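Local coordinates for protein ribonuclease T2 (PDB 3T0O) that cleaves single-stranded RNA, preferentially between purine and uridine residues, and so helps innate immunity to sense microbial RNA through TLR8, at residues P35-H41 and A71-I77; W55-L59 and W87-E92. All coordinates share one frame; numbering follows the deposited sequence.

Contact 1 of 2, residues P35-H41 and A71-I77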
loop_
_atom_site.group_PDB
_atom_site.type_symbol
_atom_site.label_atom_id
_atom_site.label_comp_id
_atom_site.label_asym_id
_atom_site.label_seq_id
_atom_site.Cartn_x
_atom_site.Cartn_y
_atom_site.Cartn_z
ATOM N N PRO A 35 -8.994 -4.881 8.932
ATOM C CA PRO A 35 -9.900 -4.739 7.752
ATOM C C PRO A 35 -9.776 -5.909 6.779
ATOM O O PRO A 35 -8.668 -6.369 6.492
ATOM C CB PRO A 35 -9.335 -3.475 7.059
ATOM C CG PRO A 35 -8.743 -2.685 8.180
ATOM C CD PRO A 35 -8.117 -3.711 9.094
ATOM N N ASP A 36 -10.910 -6.305 6.201
ATOM C CA ASP A 36 -10.908 -7.392 5.271
ATOM C C ASP A 36 -10.745 -6.910 3.822
ATOM O O ASP A 36 -11.272 -7.527 2.836
ATOM C CB ASP A 36 -12.203 -8.204 5.437
ATOM C CG ASP A 36 -13.427 -7.422 5.057
ATOM O OD1 ASP A 36 -14.547 -8.014 5.030
ATOM O OD2 ASP A 36 -13.328 -6.206 4.812
ATOM N N TYR A 37 -9.874 -5.918 3.647
ATOM C CA TYR A 37 -9.579 -5.427 2.294
ATOM C C TYR A 37 -8.189 -4.838 2.285
ATOM O O TYR A 37 -7.661 -4.508 3.346
ATOM C CB TYR A 37 -10.590 -4.338 1.881
ATOM C CG TYR A 37 -10.851 -3.256 2.881
ATOM C CD1 TYR A 37 -10.105 -2.068 2.867
ATOM C CD2 TYR A 37 -11.894 -3.376 3.764
ATOM C CE1 TYR A 37 -10.388 -1.030 3.730
ATOM C CE2 TYR A 37 -12.124 -2.340 4.673
ATOM C CZ TYR A 37 -11.327 -1.221 4.645
ATOM O OH TYR A 37 -11.701 -0.169 5.521
ATOM N N TRP A 38 -7.563 -4.825 1.132
ATOM C CA TRP A 38 -6.276 -4.201 0.962
ATOM C C TRP A 38 -6.367 -2.746 1.191
ATOM O O TRP A 38 -7.323 -2.091 0.753
ATOM C CB TRP A 38 -5.793 -4.405 -0.495
ATOM C CG TRP A 38 -5.480 -5.877 -0.738
ATOM C CD1 TRP A 38 -6.407 -6.897 -1.029
ATOM C CD2 TRP A 38 -4.196 -6.491 -0.694
ATOM N NE1 TRP A 38 -5.728 -8.104 -1.107
ATOM C CE2 TRP A 38 -4.383 -7.887 -0.941
ATOM C CE3 TRP A 38 -2.895 -6.002 -0.482
ATOM C CZ2 TRP A 38 -3.332 -8.796 -0.939
ATOM C CZ3 TRP A 38 -1.825 -6.902 -0.514
ATOM C CH2 TRP A 38 -2.054 -8.296 -0.765
ATOM N N THR A 39 -5.383 -2.228 1.941
ATOM C CA THR A 39 -5.380 -0.783 2.244
ATOM C C THR A 39 -4.067 -0.152 1.799
ATOM O O THR A 39 -3.115 -0.824 1.369
ATOM C CB THR A 39 -5.499 -0.534 3.802
ATOM O OG1 THR A 39 -4.425 -1.249 4.444
ATOM C CG2 THR A 39 -6.810 -1.112 4.272
ATOM N N ILE A 40 -4.030 1.204 1.859
ATOM C CA ILE A 40 -2.872 1.939 1.420
ATOM C C ILE A 40 -1.746 1.871 2.414
ATOM O O ILE A 40 -1.939 2.172 3.602
ATOM C CB ILE A 40 -3.230 3.413 1.238
ATOM C CG1 ILE A 40 -4.367 3.529 0.219
ATOM C CG2 ILE A 40 -1.958 4.152 0.792
ATOM C CD1 ILE A 40 -4.954 4.973 0.173
ATOM N N HIS A 41 -0.577 1.440 1.970
ATOM C CA HIS A 41 0.621 1.656 2.750
ATOM C C HIS A 41 1.199 3.033 2.428
ATOM O O HIS A 41 1.338 3.882 3.327
ATOM C CB HIS A 41 1.587 0.574 2.439
ATOM C CG HIS A 41 2.733 0.580 3.381
ATOM N ND1 HIS A 41 3.631 -0.460 3.443
ATOM C CD2 HIS A 41 3.118 1.486 4.308
ATOM C CE1 HIS A 41 4.553 -0.188 4.354
ATOM N NE2 HIS A 41 4.269 0.978 4.909
ATOM N N ALA A 71 -10.431 5.030 6.683
ATOM C CA ALA A 71 -10.986 3.806 6.077
ATOM C C ALA A 71 -9.975 3.091 5.186
ATOM O O ALA A 71 -9.892 1.873 5.212
ATOM C CB ALA A 71 -12.161 4.143 5.223
ATOM N N TYR A 72 -9.193 3.879 4.461
ATOM C CA TYR A 72 -8.385 3.267 3.405
ATOM C C TYR A 72 -6.931 3.347 3.730
ATOM O O TYR A 72 -6.123 2.671 3.043
ATOM C CB TYR A 72 -8.620 4.077 2.076
ATOM C CG TYR A 72 -10.030 4.079 1.561
ATOM C CD1 TYR A 72 -10.859 3.030 1.803
ATOM C CD2 TYR A 72 -10.487 5.187 0.881
ATOM C CE1 TYR A 72 -12.222 3.068 1.334
ATOM C CE2 TYR A 72 -11.812 5.258 0.438
ATOM C CZ TYR A 72 -12.641 4.187 0.676
ATOM O OH TYR A 72 -13.962 4.235 0.178
ATOM N N TRP A 73 -6.536 4.148 4.710
ATOM C CA TRP A 73 -5.112 4.295 5.014
ATOM C C TRP A 73 -4.903 4.077 6.518
ATOM O O TRP A 73 -4.173 4.796 7.187
ATOM C CB TRP A 73 -4.662 5.672 4.553
ATOM C CG TRP A 73 -3.205 5.771 4.209
ATOM C CD1 TRP A 73 -2.149 5.112 4.785
ATOM C CD2 TRP A 73 -2.659 6.692 3.260
ATOM N NE1 TRP A 73 -0.943 5.524 4.177
ATOM C CE2 TRP A 73 -1.253 6.506 3.252
ATOM C CE3 TRP A 73 -3.253 7.599 2.354
ATOM C CZ2 TRP A 73 -0.385 7.274 2.359
ATOM C CZ3 TRP A 73 -2.388 8.327 1.489
ATOM C CH2 TRP A 73 -1.009 8.123 1.499
ATOM N N PRO A 74 -5.463 3.003 7.064
ATOM C CA PRO A 74 -5.310 2.808 8.509
ATOM C C PRO A 74 -3.927 2.320 8.892
ATOM O O PRO A 74 -3.181 1.827 8.032
ATOM C CB PRO A 74 -6.288 1.640 8.812
ATOM C CG PRO A 74 -6.296 0.809 7.512
ATOM C CD PRO A 74 -6.303 1.940 6.437
ATOM N N ASP A 75 -3.583 2.496 10.173
ATOM C CA ASP A 75 -2.290 2.040 10.644
ATOM C C ASP A 75 -2.360 0.597 11.005
ATOM O O ASP A 75 -2.819 0.233 12.059
ATOM C CB ASP A 75 -1.868 2.877 11.828
ATOM C CG ASP A 75 -0.524 2.457 12.390
ATOM O OD1 ASP A 75 0.049 1.474 11.880
ATOM O OD2 ASP A 75 -0.055 3.107 13.368
ATOM N N VAL A 76 -1.947 -0.237 10.067
ATOM C CA VAL A 76 -1.985 -1.694 10.283
ATOM C C VAL A 76 -0.614 -2.294 10.345
ATOM O O VAL A 76 -0.489 -3.528 10.203
ATOM C CB VAL A 76 -2.858 -2.363 9.195
ATOM C CG1 VAL A 76 -4.307 -1.879 9.350
ATOM C CG2 VAL A 76 -2.312 -2.099 7.776
ATOM N N ILE A 77 0.380 -1.471 10.683
ATOM C CA ILE A 77 1.728 -2.030 10.928
ATOM C C ILE A 77 2.006 -1.870 12.397
ATOM O O ILE A 77 2.041 -2.885 13.097
ATOM C CB ILE A 77 2.709 -1.312 10.070
ATOM C CG1 ILE A 77 2.411 -1.665 8.593
ATOM C CG2 ILE A 77 4.115 -1.813 10.449
ATOM C CD1 ILE A 77 3.148 -0.886 7.612
HETATM O O HOH W 1 -3.103 0.847 5.629
#
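I40 and Y72 are joined backbone to backbone where strand 39-45 begins and helix 66-72 ends: I40 N donates to Y72 O over 2.8 Å in a nearly straight bond (172°). Two side chains add further bonds to carbonyls across the contact. The hydroxyl of Y37 donates a hydrogen bond to A71 O at 2.7 Å, the acceptor lying at the ring edge near its plane; a chi1 of 48° puts CG between the backbone N and the carbonyl carbon, which carries the ring toward the helix end. W73 NE1 reaches H41 O at 2.9 Å, but with a bent N-H...O angle of 134°, and the donor sits above the carbonyl plane. A water accepts from T39 OG1 at 2.7 Å and donates to I40 O and P74 O, so it bridges the strand and the turn after the helix.

The apolar contacts run beside these bonds. I40 CG2 lies over the W73 five-membered ring, 3.6 Å from its centroid, a CH-pi contact, while I40 CD1 meets W73 CE3 of the six-membered ring. T39 turns its CB and CG2 to P74, with T39 CB 3.7 Å from P74 CD. Further along, I77 CD1 covers one face of the H41 imidazole, 3.8 Å from the ring centroid. H18 stacks on H41 as well, and Q174 OE1 holds H41 ND1.

H41, predicted to be an active-site residue, stands in the WTIHGLWP sequence that marks the first catalytic region of the RNase T2 family. Its main-chain carbonyl is held by the W73 indole, its ring is packed by I77, and its ND1 is taken by Q174, so the contact probably limits both the position of the start of this strand and the rotation of the imidazole.

Contact 2 of 2, residues W55-L59 and W87-E92. With NAG (2-acetamido-2-deoxy-beta-D-glucopyranose), chain B.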
loop_
_atom_site.group_PDB
_atom_site.type_symbol
_atom_site.label_atom_id
_atom_site.label_comp_id
_atom_site.label_asym_id
_atom_site.label_seq_id
_atom_site.Cartn_x
_atom_site.Cartn_y
_atom_site.Cartn_z
ATOM N N TRP A 55 9.770 20.451 6.542
ATOM C CA TRP A 55 8.368 20.521 6.108
ATOM C C TRP A 55 7.578 19.449 6.839
ATOM O O TRP A 55 7.275 18.409 6.303
ATOM C CB TRP A 55 8.269 20.295 4.601
ATOM C CG TRP A 55 6.973 20.645 3.958
ATOM C CD1 TRP A 55 5.798 21.045 4.572
ATOM C CD2 TRP A 55 6.674 20.522 2.562
ATOM N NE1 TRP A 55 4.818 21.201 3.628
ATOM C CE2 TRP A 55 5.333 20.883 2.386
ATOM C CE3 TRP A 55 7.435 20.119 1.443
ATOM C CZ2 TRP A 55 4.735 20.921 1.130
ATOM C CZ3 TRP A 55 6.847 20.145 0.198
ATOM C CH2 TRP A 55 5.490 20.509 0.049
ATOM N N PRO A 56 7.263 19.697 8.099
ATOM C CA PRO A 56 6.624 18.680 8.900
ATOM C C PRO A 56 5.197 18.400 8.460
ATOM O O PRO A 56 4.496 19.272 7.911
ATOM C CB PRO A 56 6.637 19.279 10.301
ATOM C CG PRO A 56 6.664 20.783 10.048
ATOM C CD PRO A 56 7.568 20.904 8.881
ATOM N N PHE A 57 4.800 17.172 8.745
ATOM C CA PHE A 57 3.395 16.780 8.611
ATOM C C PHE A 57 2.530 17.726 9.429
ATOM O O PHE A 57 2.884 18.085 10.559
ATOM C CB PHE A 57 3.235 15.383 9.158
ATOM C CG PHE A 57 1.864 14.846 9.021
ATOM C CD1 PHE A 57 1.278 14.730 7.771
ATOM C CD2 PHE A 57 1.090 14.586 10.161
ATOM C CE1 PHE A 57 -0.059 14.261 7.628
ATOM C CE2 PHE A 57 -0.217 14.092 10.030
ATOM C CZ PHE A 57 -0.795 13.906 8.798
ATOM N N ASN A 58 1.392 18.091 8.843
ATOM C CA ASN A 58 0.438 18.978 9.498
ATOM C C ASN A 58 -0.958 18.364 9.244
ATOM O O ASN A 58 -1.559 18.497 8.168
ATOM C CB ASN A 58 0.556 20.387 8.933
ATOM C CG ASN A 58 -0.401 21.351 9.588
ATOM O OD1 ASN A 58 -1.219 20.934 10.412
ATOM N ND2 ASN A 58 -0.319 22.643 9.232
ATOM N N LEU A 59 -1.459 17.687 10.264
ATOM C CA LEU A 59 -2.731 17.013 10.158
ATOM C C LEU A 59 -3.872 17.942 9.703
ATOM O O LEU A 59 -4.732 17.578 8.910
ATOM C CB LEU A 59 -3.025 16.325 11.490
ATOM C CG LEU A 59 -4.253 15.424 11.533
ATOM C CD1 LEU A 59 -4.085 14.250 10.575
ATOM C CD2 LEU A 59 -4.386 14.913 13.023
ATOM N N TRP A 87 0.766 8.484 9.289
ATOM C CA TRP A 87 0.657 9.379 8.139
ATOM C C TRP A 87 1.810 10.399 8.193
ATOM O O TRP A 87 2.315 10.787 7.128
ATOM C CB TRP A 87 -0.707 10.103 8.221
ATOM C CG TRP A 87 -1.801 9.161 8.117
ATOM C CD1 TRP A 87 -1.819 7.957 7.452
ATOM C CD2 TRP A 87 -3.067 9.315 8.734
ATOM N NE1 TRP A 87 -3.071 7.353 7.623
ATOM C CE2 TRP A 87 -3.851 8.155 8.399
ATOM C CE3 TRP A 87 -3.615 10.293 9.552
ATOM C CZ2 TRP A 87 -5.185 8.006 8.845
ATOM C CZ3 TRP A 87 -4.920 10.153 9.982
ATOM C CH2 TRP A 87 -5.675 9.017 9.655
ATOM N N LYS A 88 2.221 10.807 9.399
ATOM C CA LYS A 88 3.325 11.721 9.531
ATOM C C LYS A 88 4.561 11.029 8.912
ATOM O O LYS A 88 5.335 11.677 8.203
ATOM C CB LYS A 88 3.547 12.031 11.005
ATOM C CG LYS A 88 4.837 12.810 11.260
ATOM C CD LYS A 88 4.909 13.087 12.778
ATOM C CE LYS A 88 6.306 13.452 13.232
ATOM N NZ LYS A 88 6.631 14.829 12.787
ATOM N N HIS A 89 4.772 9.760 9.301
ATOM C CA HIS A 89 5.913 9.002 8.774
ATOM C C HIS A 89 5.874 8.963 7.250
ATOM O O HIS A 89 6.876 9.233 6.573
ATOM C CB HIS A 89 5.883 7.568 9.335
ATOM C CG HIS A 89 6.896 6.656 8.719
ATOM N ND1 HIS A 89 8.191 6.592 9.172
ATOM C CD2 HIS A 89 6.796 5.755 7.708
ATOM C CE1 HIS A 89 8.872 5.732 8.429
ATOM N NE2 HIS A 89 8.050 5.198 7.546
ATOM N N GLU A 90 4.705 8.710 6.696
ATOM C CA GLU A 90 4.580 8.613 5.252
ATOM C C GLU A 90 4.856 9.963 4.628
ATOM O O GLU A 90 5.487 10.044 3.557
ATOM C CB GLU A 90 3.214 8.133 4.838
ATOM C CG GLU A 90 3.065 6.621 5.249
ATOM C CD GLU A 90 4.003 5.690 4.496
ATOM O OE1 GLU A 90 4.183 5.826 3.262
ATOM O OE2 GLU A 90 4.587 4.815 5.172
ATOM N N TRP A 91 4.287 11.029 5.213
ATOM C CA TRP A 91 4.570 12.357 4.672
ATOM C C TRP A 91 6.069 12.691 4.695
ATOM O O TRP A 91 6.651 13.143 3.715
ATOM C CB TRP A 91 3.815 13.439 5.453
ATOM C CG TRP A 91 4.301 14.824 4.979
ATOM C CD1 TRP A 91 5.137 15.686 5.664
ATOM C CD2 TRP A 91 4.131 15.384 3.675
ATOM N NE1 TRP A 91 5.394 16.776 4.901
ATOM C CE2 TRP A 91 4.830 16.600 3.661
ATOM C CE3 TRP A 91 3.460 14.967 2.517
ATOM C CZ2 TRP A 91 4.868 17.451 2.522
ATOM C CZ3 TRP A 91 3.441 15.864 1.398
ATOM C CH2 TRP A 91 4.176 17.036 1.396
ATOM N N GLU A 92 6.715 12.483 5.827
ATOM C CA GLU A 92 8.085 12.957 6.039
ATOM C C GLU A 92 9.068 12.122 5.184
ATOM O O GLU A 92 9.996 12.664 4.510
ATOM C CB GLU A 92 8.337 13.056 7.573
ATOM C CG GLU A 92 7.345 14.125 8.167
ATOM C CD GLU A 92 7.486 14.563 9.636
ATOM O OE1 GLU A 92 8.276 13.951 10.396
ATOM O OE2 GLU A 92 6.790 15.548 10.038
HETATM C C1 NAG B . 10.990 22.462 2.296
HETATM C C2 NAG B . 11.412 23.082 0.963
HETATM C C3 NAG B . 11.086 24.588 0.977
HETATM C C4 NAG B . 9.637 24.880 1.395
HETATM C C5 NAG B . 9.368 24.151 2.709
HETATM C C6 NAG B . 7.885 24.197 3.102
HETATM C C7 NAG B . 13.254 22.083 -0.236
HETATM C C8 NAG B . 14.728 21.891 -0.415
HETATM N N2 NAG B . 12.850 22.894 0.767
HETATM O O3 NAG B . 11.409 25.246 -0.251
HETATM O O4 NAG B . 9.460 26.256 1.646
HETATM O O5 NAG B . 9.630 22.776 2.485
HETATM O O6 NAG B . 7.141 23.852 1.946
HETATM O O7 NAG B . 12.464 21.550 -0.968
HETATM O O HOH W 2 4.462 16.627 12.593
#
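W55 presents one indole face to the edge of W91, whose CZ2 comes within 3.5 Å of W55 CE2. This is a T-shaped pair, with the planes at 80° and the six-membered centroids 4.9 Å apart. Over the opposite face of W55 lies O6 of an N-acetylglucosamine, 3.4 Å from W55 CD2, so the indole is sandwiched between sugar and tryptophan. The same W91 ring sends NE1 in its own plane to W55 O at 2.9 Å, so both the backbone and the side chain of W55 engage W91.

The helix concerned, 84-98, carries the HEWEKHGTC sequence of the second conserved region of the RNase T2 family. E90, probably catalytic, carries its carboxylate away from the 55-59 loop, and its OE1 accepts from W44 NE1, while W87, K88, W91 and E92 meet the loop.

F57 lies against the same side of the helix. With CG anti to the backbone N (chi1 -177°), its ring swings across the helix, and K88 CA sits 3.9 Å from the ring centroid in a CH-pi contact; F57 CZ touches W87 CB and F57 CD1 touches W91 CB. In one of the two conformers modelled for E92, OE2 accepts F57 N at 2.9 Å through its anti lone pair, and is met by K88 NZ on its syn side, somewhat out of the carboxylate plane, at 2.8 Å in a salt bridge. A water accepting from K88 NZ donates in turn to F57 O. Toward the start of the helical segment, L59 CD1 approaches the edge of W87.

In the fold
Both contacts belong to the RNase T2 family fold, their centres about 18 Å apart, and their segments alternate along the chain: 35-41, 55-59, 71-77, then 87-92. Contact 1 joins the start of strand 39-45, part of the main antiparallel sheet, to the end of helix 66-72; contact 2 lays the loop between that strand and helix against helix 84-98, nearer the surface. They meet directly: W87 NE1 of contact 2 lies 2.8 Å from W73 O of contact 1, probably hydrogen-bonded, and E90 CD packs on H41 O. The interlaced pairing probably helps to set strand 39-45 and helix 84-98, and with them H41 and E90, beside one another at the probable active site.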